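Local coordinates for uridine phosphorylase (Phytophthora capsici LT1534, PDB 6KD3) that catalyses the reversible phosphorolysis of uridine, splitting the nucleoside with phosphate into uracil and ribose 1-phosphate, at the interface of chains A and B. Coordinates in Å, arbitrary orientation; residue numbers count along the deposited sequence, not the author numbering. Chains: chain A/B, Uridine phosphorylase.

Contact 1: the interface of chains A and B. Residues chain A 110-112, 213, 249; chain B 95-96, 111, 114-115, 118.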
# COMPACT_ATOMS: atom_id res chain seq x y z
N GLY A 110 -3.22 -2.67 4.17
CA GLY A 110 -1.91 -2.46 3.55
C GLY A 110 -1.16 -1.22 4.04
O GLY A 110 -1.24 -0.82 5.21
N ILE A 111 -0.41 -0.59 3.12
CA ILE A 111 0.54 0.48 3.43
C ILE A 111 0.25 1.68 2.54
O ILE A 111 0.29 1.57 1.31
CB ILE A 111 1.98 0.01 3.21
CG1 ILE A 111 2.95 1.13 3.54
N GLY A 112 -0.03 2.81 3.16
CA GLY A 112 -0.06 4.07 2.45
C GLY A 112 -1.36 4.28 1.69
O GLY A 112 -2.20 3.39 1.56
N PHE A 213 7.96 7.17 3.48
CA PHE A 213 8.40 6.91 4.84
C PHE A 213 9.76 7.52 5.13
O PHE A 213 10.04 7.89 6.27
CB PHE A 213 8.43 5.41 5.08
CG PHE A 213 9.02 5.01 6.41
CD1 PHE A 213 10.38 4.99 6.60
CD2 PHE A 213 8.21 4.65 7.46
CE1 PHE A 213 10.93 4.63 7.79
CE2 PHE A 213 8.74 4.27 8.65
CZ PHE A 213 10.11 4.27 8.82
N MET A 249 1.03 7.66 7.20
CA MET A 249 0.97 7.61 5.74
C MET A 249 -0.43 7.45 5.14
O MET A 249 -0.60 7.77 3.95
CB MET A 249 1.82 6.46 5.19
CG MET A 249 3.14 6.19 5.93
SD MET A 249 4.18 5.30 4.77
CE MET A 249 3.04 4.23 3.91
N ARG B 95 2.60 -7.47 6.17
CA ARG B 95 2.39 -6.89 4.85
C ARG B 95 3.38 -7.45 3.85
O ARG B 95 3.01 -8.12 2.88
CB ARG B 95 2.54 -5.38 4.96
CG ARG B 95 1.79 -4.63 3.93
CD ARG B 95 2.25 -3.22 3.93
NE ARG B 95 2.05 -2.53 5.22
CZ ARG B 95 3.03 -2.23 6.07
NH1 ARG B 95 4.28 -2.57 5.81
NH2 ARG B 95 2.74 -1.60 7.21
N TYR B 96 4.66 -7.16 4.07
CA TYR B 96 5.74 -7.65 3.24
C TYR B 96 6.05 -9.10 3.56
O TYR B 96 5.90 -9.56 4.70
CB TYR B 96 6.98 -6.79 3.45
CG TYR B 96 6.75 -5.36 3.03
CD1 TYR B 96 6.18 -5.08 1.81
CD2 TYR B 96 7.08 -4.31 3.86
CE1 TYR B 96 5.96 -3.79 1.41
CE2 TYR B 96 6.87 -3.01 3.46
CZ TYR B 96 6.31 -2.77 2.23
OH TYR B 96 6.07 -1.50 1.78
N ILE B 111 0.30 -2.69 -2.14
CA ILE B 111 -0.38 -1.78 -3.05
C ILE B 111 0.17 -0.36 -2.95
O ILE B 111 0.82 0.03 -1.99
CB ILE B 111 -1.90 -1.78 -2.83
CG1 ILE B 111 -2.64 -1.89 -4.16
N PRO B 114 3.23 4.21 -2.11
CA PRO B 114 3.72 4.26 -0.72
C PRO B 114 4.28 2.96 -0.20
O PRO B 114 5.34 2.97 0.44
CB PRO B 114 2.49 4.68 0.06
CG PRO B 114 1.77 5.51 -0.84
CD PRO B 114 1.98 4.97 -2.23
N SER B 115 3.58 1.84 -0.40
CA SER B 115 4.11 0.58 0.11
C SER B 115 5.39 0.24 -0.60
O SER B 115 6.41 -0.05 0.03
CB SER B 115 3.10 -0.55 -0.07
OG SER B 115 3.63 -1.76 0.44
N ILE B 118 8.76 1.48 0.43
CA ILE B 118 9.33 1.03 1.69
C ILE B 118 10.11 -0.25 1.50
O ILE B 118 11.17 -0.46 2.09
CB ILE B 118 8.22 0.86 2.74
CG1 ILE B 118 7.45 2.17 2.95
CG2 ILE B 118 8.80 0.36 4.05
CD1 ILE B 118 6.32 2.03 3.89

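Contact 2: the interface of chains A and B. Residues chain A 19-21, 124, 260-261; chain B 222-225.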
# COMPACT_ATOMS: atom_id res chain seq x y z
N VAL A 19 -22.82 7.05 -1.67
CA VAL A 19 -21.69 7.01 -2.58
C VAL A 19 -22.04 7.96 -3.72
O VAL A 19 -22.99 7.70 -4.46
CB VAL A 19 -21.42 5.60 -3.11
CG1 VAL A 19 -20.99 4.69 -1.98
N ARG A 20 -21.29 9.05 -3.85
CA ARG A 20 -21.48 9.93 -5.00
C ARG A 20 -21.04 9.22 -6.28
O ARG A 20 -20.10 9.68 -6.94
CB ARG A 20 -20.73 11.25 -4.85
CG ARG A 20 -21.44 12.27 -3.96
N ASN A 21 -21.68 8.10 -6.61
CA ASN A 21 -21.53 7.46 -7.91
C ASN A 21 -22.92 7.10 -8.39
O ASN A 21 -23.65 6.37 -7.70
CB ASN A 21 -20.63 6.21 -7.85
CG ASN A 21 -20.24 5.68 -9.23
OD1 ASN A 21 -20.97 4.90 -9.84
ND2 ASN A 21 -19.07 6.09 -9.71
N THR A 124 -17.10 1.36 0.87
CA THR A 124 -18.21 2.30 0.75
C THR A 124 -19.41 1.66 0.06
O THR A 124 -20.50 1.59 0.64
CB THR A 124 -17.72 3.54 -0.01
OG1 THR A 124 -16.74 4.24 0.76
N LYS A 260 -16.42 12.87 2.44
CA LYS A 260 -17.20 12.88 1.19
C LYS A 260 -17.81 11.50 0.86
O LYS A 260 -18.09 11.20 -0.31
CB LYS A 260 -16.35 13.37 0.01
N LEU A 261 -17.96 10.65 1.87
CA LEU A 261 -18.89 9.53 1.79
C LEU A 261 -19.97 9.64 2.87
O LEU A 261 -20.69 8.67 3.12
CB LEU A 261 -18.15 8.20 1.90
CG LEU A 261 -17.72 7.54 0.58
N GLY B 222 -16.76 3.55 -8.37
CA GLY B 222 -16.26 3.79 -7.02
C GLY B 222 -17.26 4.44 -6.09
O GLY B 222 -18.42 4.02 -6.01
N ALA B 223 -16.83 5.47 -5.37
CA ALA B 223 -17.75 6.24 -4.55
C ALA B 223 -17.79 7.73 -4.86
O ALA B 223 -18.85 8.34 -4.69
CB ALA B 223 -17.43 6.05 -3.05
N ILE B 224 -16.69 8.33 -5.32
CA ILE B 224 -16.57 9.78 -5.44
C ILE B 224 -16.29 10.07 -6.91
O ILE B 224 -15.14 10.19 -7.33
CB ILE B 224 -15.47 10.34 -4.53
CG1 ILE B 224 -15.46 9.59 -3.19
N CYS B 225 -17.36 10.21 -7.69
CA CYS B 225 -17.30 10.18 -9.15
C CYS B 225 -17.89 11.46 -9.70
O CYS B 225 -19.04 11.79 -9.39
CB CYS B 225 -18.06 8.98 -9.70
SG CYS B 225 -17.74 8.60 -11.42

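Contact 3: the interface of chains A and B. Residues chain A 212-215, 221-223; chain B 117-118, 121-122, 125.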
# COMPACT_ATOMS: atom_id res chain seq x y z
N ASP A 212 6.07 9.07 1.48
CA ASP A 212 7.41 8.48 1.51
C ASP A 212 7.92 8.40 2.94
O ASP A 212 8.27 9.43 3.54
CB ASP A 212 8.36 9.25 0.62
CG ASP A 212 9.51 8.40 0.17
OD1 ASP A 212 9.64 7.30 0.76
OD2 ASP A 212 10.25 8.79 -0.77
N PHE A 213 7.96 7.17 3.48
CA PHE A 213 8.40 6.91 4.84
C PHE A 213 9.76 7.52 5.13
O PHE A 213 10.04 7.89 6.27
CB PHE A 213 8.43 5.41 5.08
CG PHE A 213 9.02 5.01 6.41
CD1 PHE A 213 10.38 4.99 6.60
CD2 PHE A 213 8.21 4.65 7.46
CE1 PHE A 213 10.93 4.63 7.79
CE2 PHE A 213 8.74 4.27 8.65
CZ PHE A 213 10.11 4.27 8.82
N TYR A 214 10.66 7.60 4.15
CA TYR A 214 12.03 7.99 4.45
C TYR A 214 12.28 9.47 4.18
O TYR A 214 12.60 10.22 5.11
CB TYR A 214 13.01 7.08 3.70
CG TYR A 214 13.31 5.90 4.57
CD1 TYR A 214 14.09 6.04 5.73
CD2 TYR A 214 12.73 4.67 4.31
CE1 TYR A 214 14.33 4.96 6.58
CE2 TYR A 214 12.96 3.59 5.15
CZ TYR A 214 13.76 3.75 6.28
OH TYR A 214 13.98 2.68 7.09
N GLU A 215 12.12 9.91 2.95
CA GLU A 215 12.47 11.29 2.71
C GLU A 215 11.35 12.21 3.13
O GLU A 215 11.61 13.31 3.64
CB GLU A 215 12.79 11.50 1.24
CG GLU A 215 13.89 10.66 0.67
CD GLU A 215 14.01 10.95 -0.76
OE1 GLU A 215 13.58 10.12 -1.58
OE2 GLU A 215 14.49 12.06 -1.05
N ASP A 221 17.99 8.24 7.08
CA ASP A 221 18.52 6.90 6.88
C ASP A 221 17.75 6.20 5.77
O ASP A 221 17.29 5.06 5.91
CB ASP A 221 18.46 6.15 8.20
CG ASP A 221 17.10 6.21 8.79
OD1 ASP A 221 16.35 7.06 8.29
OD2 ASP A 221 16.77 5.43 9.72
N GLY A 222 17.59 6.88 4.64
CA GLY A 222 17.03 6.30 3.44
C GLY A 222 18.12 5.91 2.45
O GLY A 222 19.16 5.37 2.82
N ALA A 223 17.87 6.19 1.18
CA ALA A 223 18.86 5.91 0.16
C ALA A 223 18.94 7.04 -0.86
O ALA A 223 19.67 6.89 -1.85
CB ALA A 223 18.55 4.57 -0.53
N SER B 117 7.68 1.76 -2.12
CA SER B 117 8.90 2.51 -1.80
C SER B 117 9.52 2.10 -0.46
O SER B 117 10.70 2.36 -0.24
CB SER B 117 8.64 4.02 -1.80
OG SER B 117 9.82 4.73 -2.14
N ILE B 118 8.76 1.48 0.43
CA ILE B 118 9.33 1.03 1.69
C ILE B 118 10.11 -0.25 1.50
O ILE B 118 11.17 -0.46 2.09
CB ILE B 118 8.22 0.86 2.74
CG1 ILE B 118 7.45 2.17 2.95
CG2 ILE B 118 8.80 0.36 4.05
CD1 ILE B 118 6.32 2.03 3.89
N HIS B 121 13.39 0.90 -0.50
CA HIS B 121 14.41 1.70 0.17
C HIS B 121 15.25 0.87 1.13
O HIS B 121 16.49 0.95 1.11
CB HIS B 121 13.76 2.88 0.90
CG HIS B 121 13.60 4.07 0.01
ND1 HIS B 121 12.50 4.24 -0.81
CD2 HIS B 121 14.41 5.13 -0.22
CE1 HIS B 121 12.64 5.36 -1.49
NE2 HIS B 121 13.78 5.92 -1.15
N GLU B 122 14.63 0.05 1.97
CA GLU B 122 15.50 -0.76 2.81
C GLU B 122 16.14 -1.91 2.05
O GLU B 122 17.29 -2.27 2.35
CB GLU B 122 14.76 -1.24 4.05
CG GLU B 122 13.34 -1.69 3.84
CD GLU B 122 12.49 -1.35 5.04
OE1 GLU B 122 12.43 -2.18 5.99
OE2 GLU B 122 11.91 -0.23 5.06
N LYS B 125 19.14 -0.53 0.59
CA LYS B 125 20.11 -0.51 1.68
C LYS B 125 20.66 -1.91 1.92
O LYS B 125 21.87 -2.11 1.98
CB LYS B 125 19.49 0.04 2.96
CG LYS B 125 19.07 1.50 2.88
CD LYS B 125 18.97 2.14 4.27
CE LYS B 125 17.87 1.52 5.10
NZ LYS B 125 17.83 2.19 6.42

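Contact 4: the interface of chains A and B. Residues chain A 21, 23-24, 27, 125; chain B 220-222, 280.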
# COMPACT_ATOMS: atom_id res chain seq x y z
N ASN A 21 -21.68 8.10 -6.61
CA ASN A 21 -21.53 7.46 -7.91
C ASN A 21 -22.92 7.10 -8.39
O ASN A 21 -23.65 6.37 -7.70
CB ASN A 21 -20.63 6.21 -7.85
CG ASN A 21 -20.24 5.68 -9.23
OD1 ASN A 21 -20.97 4.90 -9.84
ND2 ASN A 21 -19.07 6.09 -9.71
N HIS A 23 -23.35 5.74 -11.70
CA HIS A 23 -23.25 4.61 -12.62
C HIS A 23 -23.30 3.26 -11.92
O HIS A 23 -23.37 2.23 -12.60
CB HIS A 23 -21.97 4.75 -13.44
CG HIS A 23 -21.96 5.96 -14.33
N ILE A 24 -23.27 3.23 -10.58
CA ILE A 24 -23.51 1.98 -9.88
C ILE A 24 -24.95 1.53 -10.06
O ILE A 24 -25.23 0.34 -10.27
CB ILE A 24 -23.13 2.14 -8.40
CG1 ILE A 24 -21.62 2.05 -8.27
CG2 ILE A 24 -23.75 1.05 -7.55
CD1 ILE A 24 -21.07 0.95 -9.10
N MET A 27 -25.78 -0.68 -13.54
CA MET A 27 -24.93 -1.86 -13.59
C MET A 27 -25.75 -3.06 -13.16
O MET A 27 -26.41 -3.01 -12.11
CB MET A 27 -23.72 -1.74 -12.66
CG MET A 27 -22.41 -1.65 -13.39
SD MET A 27 -21.04 -1.49 -12.25
CE MET A 27 -19.78 -0.88 -13.37
N LYS A 125 -19.21 1.14 -1.16
CA LYS A 125 -20.26 0.40 -1.86
C LYS A 125 -20.61 -0.90 -1.16
O LYS A 125 -21.76 -1.33 -1.22
CB LYS A 125 -19.83 0.08 -3.28
CG LYS A 125 -19.57 1.29 -4.12
CD LYS A 125 -18.61 1.02 -5.25
CE LYS A 125 -18.38 -0.45 -5.49
NZ LYS A 125 -17.50 -0.64 -6.68
N LEU B 220 -15.83 3.96 -13.49
CA LEU B 220 -17.21 4.38 -13.22
C LEU B 220 -17.90 3.53 -12.16
O LEU B 220 -19.10 3.27 -12.28
CB LEU B 220 -18.01 4.36 -14.52
CG LEU B 220 -17.45 4.76 -15.90
CD1 LEU B 220 -18.51 4.55 -16.95
CD2 LEU B 220 -16.91 6.18 -15.98
N ASP B 221 -17.21 3.10 -11.09
CA ASP B 221 -17.89 2.25 -10.11
C ASP B 221 -17.23 2.36 -8.73
O ASP B 221 -17.20 1.38 -7.98
CB ASP B 221 -17.96 0.79 -10.57
CG ASP B 221 -16.69 0.31 -11.24
OD1 ASP B 221 -16.31 0.92 -12.25
OD2 ASP B 221 -16.08 -0.69 -10.79
N GLY B 222 -16.76 3.55 -8.37
CA GLY B 222 -16.26 3.79 -7.02
C GLY B 222 -17.26 4.44 -6.09
O GLY B 222 -18.42 4.02 -6.01
N GLN B 280 -15.28 -3.42 -16.08
CA GLN B 280 -15.30 -4.77 -15.54
C GLN B 280 -15.07 -5.75 -16.68
O GLN B 280 -15.36 -5.46 -17.84
CB GLN B 280 -16.63 -5.05 -14.83
CG GLN B 280 -16.51 -5.86 -13.55
CD GLN B 280 -17.79 -5.82 -12.72
OE1 GLN B 280 -18.33 -6.86 -12.35
NE2 GLN B 280 -18.28 -4.61 -12.43

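Contact 1: the interface of chains A and B
CG of B:Arg95 stands anti to its backbone N (chi1 -154°), and a bend farther out (chi3 -60°) lays CD and NE of the side chain against A:Ile111. B:Arg95 probably corresponds to the arginine that, in uridine phosphorylases of the nucleoside phosphorylase superfamily, one subunit lends to the phosphate site of its neighbour, which fits an apolar stem that rests on the other chain and a guanidinium carried beyond it. No N or O of one chain comes within hydrogen-bonding distance of the other among these residues; the contact is one of packing. CD lies 3.3 Å from CB of A:Ile111, and CG1 of the same isoleucine sits over the rim of one guanidinium face. A:Ile111, modelled only as far as CG1, is the apolar plug of the patch: its CG1, anti to the backbone N (chi1 -180°), turns toward CD1 of B:Ile118 at 3.5 Å. CB of B:Ser115 packs against CB of A:Ile111 at 3.5 Å. OG of that serine, turned back toward its own chain, bonds OH of B:Tyr96 at 2.8 Å. Where helix 112-130 begins, A:Gly112 has no side chain, and its CA can approach CB of B:Pro114 to 3.5 Å. A:Met249, bent at chi3, crosses that proline obliquely with its methyl CE and meets CD1 of B:Ile118 tip to tip at 3.9 Å. A:Phe213 offers CB, not its ring, to CG1 of B:Ile118 at 4.0 Å.

Contact 2: the interface of chains A and B
B:Ala223 buries more surface than any other residue here, its methyl group packed against A:Leu261, A:Thr124 and A:Val19. In this enzyme of the nucleoside phosphorylase superfamily the two chains join by a short parallel beta bridge, A:Arg20 pairing with B:Ile224. CB of B:Ala223 lies 3.9 Å from CG of A:Leu261 and 4.0 Å from CB of A:Thr124 on helix 112-130; a methyl suits a spot approached from several directions. A:Arg20 works through its backbone, its side chain being modelled only to CG. Its carbonyl O accepts the N-H of B:Cys225, the backbone N lying 2.9 Å from that O. The backbone N of A:Arg20 also comes near O of B:Ala223, but its N-H points away and no hydrogen bond results; the closeness of the two carbonyl oxygens of A:Arg20 and B:Ala223 is doubtful at this resolution. A:Asn21 holds CG anti to its backbone N (chi1 -169°), which carries the amide alongside B:Cys225, with ND2 3.3 Å from SG. Its CB rests 3.6 Å from the carbonyl O of B:Gly222, where the absence of a side chain lets the asparagine lie close to the main chain.

Contact 3: the interface of chains A and B
A:Tyr214 and its neighbours in two loop stretches, A:Asp212 to A:Glu215 and A:Asp221 to A:Ala223, lie against helix 112-129 of chain B, whose turns present B:Ser117, B:His121 and B:Lys125 four residues apart. In the nucleoside phosphorylase superfamily, the loop that carries A:Phe213 borders the nucleoside site. B:His121 hides more surface against the partner than any other residue of this patch. Its ND1 donates to O of B:Ser117 one turn back, at 2.7 Å with 152° at the hydrogen and the oxygen close to the ring plane, which fixes the imidazole's rotation. CD2 then points its ring edge at the backbone N of A:Ala223, 3.9 Å away, while OE1 of A:Glu215 stands 4.2 Å from NE2 and could polarise the ring. The tyrosine slides past the histidine in the opposite direction, CD2 of A:Tyr214 lying 4.0 Å from CB of B:His121. B:Glu122, its CG in the crowded position between backbone N and carbonyl carbon (chi1 40°), brings OE2 to the edge of the tyrosine ring, in plane, with the carboxylate turned 72° to it. B:Lys125 is long enough to pass A:Gly222; its NZ gives a hydrogen bond to O of A:Asp221 at 3.0 Å and faces OH of A:Tyr214 tip to tip, at 3.9 Å.

Contact 4: the interface of chains A and B
A:Lys125, on helix 112-130, gives a hydrogen bond across the interface, its side-chain amine nitrogen NZ pointing nearly along the C=O axis of B:Asp221 (170° at the oxygen). The modelled separation of NZ and O, 2.4 Å, is very short and its exact value doubtful. CG is anti to the carbonyl carbon (chi1 -62°), and the long chain runs past B:Gly222, where no side chain obstructs it; CG lies 3.5 Å from the glycine O. OD2 of B:Asp221 is 4.3 Å from NZ, not in contact, though the opposite charges would be expected to attract. Within chain A, OD1 of A:Asn21 receives a weak hydrogen bond from N of A:Ile24, which may steady the turn there.

Apolar packing comes next. CD1 of A:Ile24 meets CB of B:Asp221 at 3.4 Å, the two side chains crossing at about a right angle. From another direction, A:Met27, extended beyond CG, brings its methyl CE to 3.7 Å from the same CB; a flexible thioether suits a place beside the carbon part of an acid.

Looser contacts follow. CE of A:Met27 also lies 4.1 Å from NE2 of B:Gln280. The carbonyl O of B:Leu220 faces CB of A:His23 at 3.4 Å. Together these contacts seat B:Leu220 to B:Gly222 between the N-terminal segment and helix 112-130 of the partner, and so are likely to stabilise the dimer.

Contact 1 lies about 11 Å from contact 3, between centres of C-alpha atoms, and shares A:Phe213 and B:Ile118 with it. Contacts 2 and 4, about 9 Å apart by the same measure, share A:Asn21 and B:Gly222. Contacts 3 and 4 are about 36 Å apart, yet the two-fold symmetry relates part of them: contact 3 joins B:Lys125 to A:Asp221, contact 4 A:Lys125 to B:Asp221. Helix 112-130 of chain A and its counterpart in chain B run through the whole set, binding the centre, with its probable active-site arginine, to both flanks of a dimer typical of this enzyme family.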